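Local coordinates for Galactose/lactose metabolism regulatory protein GAL80 (Saccharomyces cerevisiae, PDB 3BTV) that represses the galactose and lactose metabolic genes by binding GAL4 and blocking its transcriptional activation when no inducing sugar is present, at residues L44-S47 with S48-Q51; S374-D377 with F378-T382. The protein carries 1 engineered substitution. One frame throughout, in Å; residues are numbered along the deposited sequence.

Interaction 1. Residues L44-S47 with S48-Q51; sequences LQLS and SQFQ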
loop_
_atom_site.group_PDB
_atom_site.type_symbol
_atom_site.label_atom_id
_atom_site.label_comp_id
_atom_site.label_asym_id
_atom_site.label_seq_id
_atom_site.Cartn_x
_atom_site.Cartn_y
_atom_site.Cartn_z
ATOM N N LEU B 44 -27.670 15.781 -25.512
ATOM C CA LEU B 44 -29.025 16.312 -25.459
ATOM C C LEU B 44 -29.013 17.731 -24.902
ATOM O O LEU B 44 -29.728 18.611 -25.382
ATOM C CB LEU B 44 -29.904 15.413 -24.590
ATOM C CG LEU B 44 -31.399 15.723 -24.539
ATOM C CD1 LEU B 44 -31.984 15.784 -25.943
ATOM C CD2 LEU B 44 -32.121 14.683 -23.698
ATOM N N GLN B 45 -28.178 17.942 -23.895
ATOM C CA GLN B 45 -28.102 19.223 -23.206
ATOM C C GLN B 45 -27.338 20.270 -24.022
ATOM O O GLN B 45 -27.620 21.467 -23.942
ATOM C CB GLN B 45 -27.453 19.031 -21.837
ATOM C CG GLN B 45 -27.854 20.071 -20.807
ATOM C CD GLN B 45 -27.733 19.548 -19.392
ATOM O OE1 GLN B 45 -27.318 18.410 -19.174
ATOM N NE2 GLN B 45 -28.099 20.374 -18.420
ATOM N N LEU B 46 -26.372 19.809 -24.807
ATOM C CA LEU B 46 -25.593 20.695 -25.662
ATOM C C LEU B 46 -26.103 20.609 -27.096
ATOM O O LEU B 46 -25.324 20.541 -28.051
ATOM C CB LEU B 46 -24.110 20.328 -25.578
ATOM C CG LEU B 46 -23.575 20.298 -24.143
ATOM C CD1 LEU B 46 -22.260 19.526 -24.028
ATOM C CD2 LEU B 46 -23.429 21.712 -23.588
ATOM N N SER B 47 -27.427 20.610 -27.225
ATOM C CA SER B 47 -28.113 20.486 -28.505
ATOM C C SER B 47 -27.602 21.484 -29.531
ATOM O O SER B 47 -27.687 21.249 -30.733
ATOM C CB SER B 47 -29.611 20.699 -28.298
ATOM O OG SER B 47 -29.840 21.892 -27.567
ATOM N N SER B 48 -27.082 22.607 -29.050
ATOM C CA SER B 48 -26.542 23.629 -29.934
ATOM C C SER B 48 -25.232 23.168 -30.555
ATOM O O SER B 48 -25.088 23.135 -31.781
ATOM C CB SER B 48 -26.319 24.929 -29.163
ATOM O OG SER B 48 -27.479 25.285 -28.434
ATOM N N GLN B 49 -24.286 22.799 -29.696
ATOM C CA GLN B 49 -22.939 22.444 -30.130
ATOM C C GLN B 49 -22.845 21.083 -30.814
ATOM O O GLN B 49 -21.890 20.825 -31.545
ATOM C CB GLN B 49 -21.966 22.482 -28.949
ATOM C CG GLN B 49 -21.815 23.838 -28.291
ATOM C CD GLN B 49 -22.652 23.971 -27.039
ATOM O OE1 GLN B 49 -22.154 24.371 -25.988
ATOM N NE2 GLN B 49 -23.932 23.625 -27.139
ATOM N N PHE B 50 -23.824 20.215 -30.572
ATOM C CA PHE B 50 -23.787 18.865 -31.127
ATOM C C PHE B 50 -25.121 18.422 -31.708
ATOM O O PHE B 50 -26.181 18.715 -31.155
ATOM C CB PHE B 50 -23.362 17.860 -30.056
ATOM C CG PHE B 50 -21.956 18.050 -29.553
ATOM C CD1 PHE B 50 -21.717 18.711 -28.357
ATOM C CD2 PHE B 50 -20.878 17.552 -30.265
ATOM C CE1 PHE B 50 -20.427 18.884 -27.881
ATOM C CE2 PHE B 50 -19.586 17.716 -29.799
ATOM C CZ PHE B 50 -19.360 18.382 -28.603
ATOM N N GLN B 51 -25.057 17.697 -32.818
ATOM C CA GLN B 51 -26.237 17.087 -33.408
ATOM C C GLN B 51 -25.920 15.699 -33.956
ATOM O O GLN B 51 -24.935 15.513 -34.670
ATOM C CB GLN B 51 -26.807 17.976 -34.516
ATOM C CG GLN B 51 -27.801 19.017 -34.029
ATOM C CD GLN B 51 -28.975 18.397 -33.296
ATOM O OE1 GLN B 51 -28.924 18.181 -32.086
ATOM N NE2 GLN B 51 -30.045 18.108 -34.030
#
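Leu46 meets Gln49 and Phe50 across a tight turn just after helix 39-45. Leu46 is the first residue to leave helical geometry. Leu46 O accepts a cross-turn hydrogen bond from Phe50 N at 3.0 Å. The donor sits almost on the line of the carbonyl, with a C=O...N angle of 171°. The N-H itself is more bent, at 144°. Ser47 O also ends up 3.0 Å from Phe50 O. Both are acceptors, so nothing bonds them, and their closeness shows how sharply the chain folds back.

The Leu46 side chain leaves with CG anti to its carbonyl carbon. Leu46 CB lies at the edge of the Phe50 ring, near the ring plane, 4.0 Å from Phe50 CD1. This is an apolar edge contact and not a stack. The Gln49 chain bends at chi2 (99°), which swings its amide back across Leu46, the two side chains meeting at a slant. Gln49 NE2 comes to 3.7 Å from Leu46 CB, and Gln49 OE1 lies 3.8 Å from Leu46 CD2. Both ends of the amide therefore rest on the leucine. Ser47 and Ser48 form the outer, exposed part of the turn. Ser47 OG stands between its own N and carbonyl carbon, 3.2 Å from Ser48 N, but the angle is too poor for a bond.

The turn connects helix 39-45 to strand 50-56 in the first beta-alpha-beta unit of the Rossmann fold. Backbone bonds from Gln49 and Gln51 to Ile21, and from Gln51 to Val23, tie it to strand 21-26. Helix 363-380 covers the Leu46 side, where Phe50 meets Tyr372 edge-to-face and Leu46 touches Gln373.

Interaction 2. Residues S374-D377 with F378-T382; sequences SISD and FHFNT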
loop_
_atom_site.group_PDB
_atom_site.type_symbol
_atom_site.label_atom_id
_atom_site.label_comp_id
_atom_site.label_asym_id
_atom_site.label_seq_id
_atom_site.Cartn_x
_atom_site.Cartn_y
_atom_site.Cartn_z
ATOM N N SER B 374 -15.806 20.369 -22.882
ATOM C CA SER B 374 -14.428 20.767 -23.138
ATOM C C SER B 374 -14.083 20.603 -24.621
ATOM O O SER B 374 -13.206 21.291 -25.149
ATOM C CB SER B 374 -13.451 19.991 -22.240
ATOM O OG SER B 374 -13.097 18.738 -22.803
ATOM N N ILE B 375 -14.794 19.705 -25.294
ATOM C CA ILE B 375 -14.571 19.482 -26.716
ATOM C C ILE B 375 -15.055 20.669 -27.555
ATOM O O ILE B 375 -14.282 21.257 -28.311
ATOM C CB ILE B 375 -15.250 18.192 -27.199
ATOM C CG1 ILE B 375 -14.565 16.971 -26.583
ATOM C CG2 ILE B 375 -15.201 18.105 -28.725
ATOM C CD1 ILE B 375 -15.150 15.640 -27.027
ATOM N N SER B 376 -16.327 21.027 -27.411
ATOM C CA SER B 376 -16.887 22.136 -28.172
ATOM C C SER B 376 -16.174 23.450 -27.864
ATOM O O SER B 376 -15.961 24.266 -28.753
ATOM C CB SER B 376 -18.389 22.274 -27.918
ATOM O OG SER B 376 -18.644 22.889 -26.674
ATOM N N ASP B 377 -15.802 23.649 -26.605
ATOM C CA ASP B 377 -15.086 24.855 -26.211
ATOM C C ASP B 377 -13.760 24.963 -26.942
ATOM O O ASP B 377 -13.325 26.053 -27.305
ATOM C CB ASP B 377 -14.860 24.873 -24.706
ATOM C CG ASP B 377 -16.126 25.171 -23.940
ATOM O OD1 ASP B 377 -17.209 25.175 -24.565
ATOM O OD2 ASP B 377 -16.040 25.405 -22.719
ATOM N N PHE B 378 -13.110 23.824 -27.136
ATOM C CA PHE B 378 -11.935 23.766 -27.984
ATOM C C PHE B 378 -12.374 24.059 -29.406
ATOM O O PHE B 378 -11.763 24.858 -30.114
ATOM C CB PHE B 378 -11.303 22.377 -27.914
ATOM C CG PHE B 378 -10.357 22.068 -29.052
ATOM C CD1 PHE B 378 -9.122 22.699 -29.145
ATOM C CD2 PHE B 378 -10.692 21.123 -30.012
ATOM C CE1 PHE B 378 -8.246 22.408 -30.188
ATOM C CE2 PHE B 378 -9.818 20.825 -31.056
ATOM C CZ PHE B 378 -8.596 21.471 -31.142
ATOM N N HIS B 379 -13.457 23.407 -29.806
ATOM C CA HIS B 379 -13.917 23.449 -31.181
ATOM C C HIS B 379 -14.439 24.815 -31.595
ATOM O O HIS B 379 -14.310 25.205 -32.747
ATOM C CB HIS B 379 -15.012 22.417 -31.396
ATOM C CG HIS B 379 -15.613 22.466 -32.762
ATOM N ND1 HIS B 379 -14.945 22.026 -33.883
ATOM C CD2 HIS B 379 -16.819 22.908 -33.190
ATOM C CE1 HIS B 379 -15.716 22.189 -34.943
ATOM N NE2 HIS B 379 -16.860 22.720 -34.549
ATOM N N PHE B 380 -15.038 25.530 -30.652
ATOM C CA PHE B 380 -15.629 26.829 -30.931
ATOM C C PHE B 380 -14.805 27.942 -30.304
ATOM O O PHE B 380 -15.150 29.118 -30.410
ATOM C CB PHE B 380 -17.059 26.889 -30.400
ATOM C CG PHE B 380 -18.017 26.000 -31.136
ATOM C CD1 PHE B 380 -18.724 25.019 -30.467
ATOM C CD2 PHE B 380 -18.217 26.150 -32.498
ATOM C CE1 PHE B 380 -19.607 24.207 -31.138
ATOM C CE2 PHE B 380 -19.099 25.337 -33.177
ATOM C CZ PHE B 380 -19.795 24.362 -32.496
ATOM N N ASN B 381 -13.719 27.562 -29.643
ATOM C CA ASN B 381 -12.829 28.536 -29.033
ATOM C C ASN B 381 -13.600 29.492 -28.126
ATOM O O ASN B 381 -13.553 30.707 -28.311
ATOM C CB ASN B 381 -12.096 29.318 -30.124
ATOM C CG ASN B 381 -10.760 29.848 -29.661
ATOM O OD1 ASN B 381 -10.509 29.976 -28.461
ATOM N ND2 ASN B 381 -9.889 30.159 -30.613
ATOM N N THR B 382 -14.313 28.936 -27.151
ATOM C CA THR B 382 -15.141 29.730 -26.246
ATOM C C THR B 382 -14.290 30.635 -25.352
ATOM O O THR B 382 -14.785 31.606 -24.777
ATOM C CB THR B 382 -16.034 28.833 -25.366
ATOM O OG1 THR B 382 -16.509 27.723 -26.135
ATOM C CG2 THR B 382 -17.221 29.622 -24.823
#
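The C-terminal turn of helix 363-380 is closed in part by Asp377, whose backbone and side chain both reach Thr382. Thr382 N bonds to Asp377 O at 3.1 Å, in the carbonyl plane and on a lone pair. Thr382 OG1 gives a second, weak bond to Asp377 OD1, also 3.1 Å. The two side chains meet at a slant. Asp377 CG lies beside its own N (chi1 -74°), which brings the carboxylate round to the threonine hydroxyl. An alanine in place of Asp377 would probably leave Thr382 OG1 without this acceptor and let the hydroxyl turn more freely, while the backbone bond could remain.

The backbone bond belongs to a Schellman motif. Asn381, with positive phi, is its C-prime residue, and Asn381 N makes the inner, weak bond to Phe378 O. Before it the regular helical bonds run on. Phe378 N bonds to Ser374 O at 3.2 Å, and His379 N bonds to Ile375 O at 2.7 Å.

Phe380 folds its ring back along the helix. Phe380 CD1 comes 3.8 Å from Ser376 CB, and Phe380 CE1 is close behind. The imidazole of His379 comes edge-on to one face of this ring. His379 CD2 stands 3.3 Å above the plane of the Phe380 ring, over its centre. His379 ND1 is hydrogen-bonded to Tyr121 OH. Phe378 CB lies 3.2 Å from Ile375 O. With CG anti to the backbone N (chi1 162°), Phe378 turns its ring edge to that oxygen, while the far end of the ring leads away and meets Phe392 edge-to-face.

Interaction 1 comes first along the chain, in the Rossmann region, where a short turn takes helix 39-45 into strand 50-56. Interaction 2 comes more than 300 residues later, where helix 363-380 ends. Each closes only a local turn, so they stand in series and neither nests nor crosses. In space they are neighbours, with centres about 13 Å apart. Gln49 CG packs against Phe380 CE1 at 3.6 Å, and Phe50 CE1 lies 4.0 Å from Ser376 CB. The late helix thus lies against the first beta-alpha-beta unit. Both interactions also reach strand 21-26: residues 48-51 through backbone bonds and Phe50, and residues 378-382 through His379 and Phe380 on Ile21.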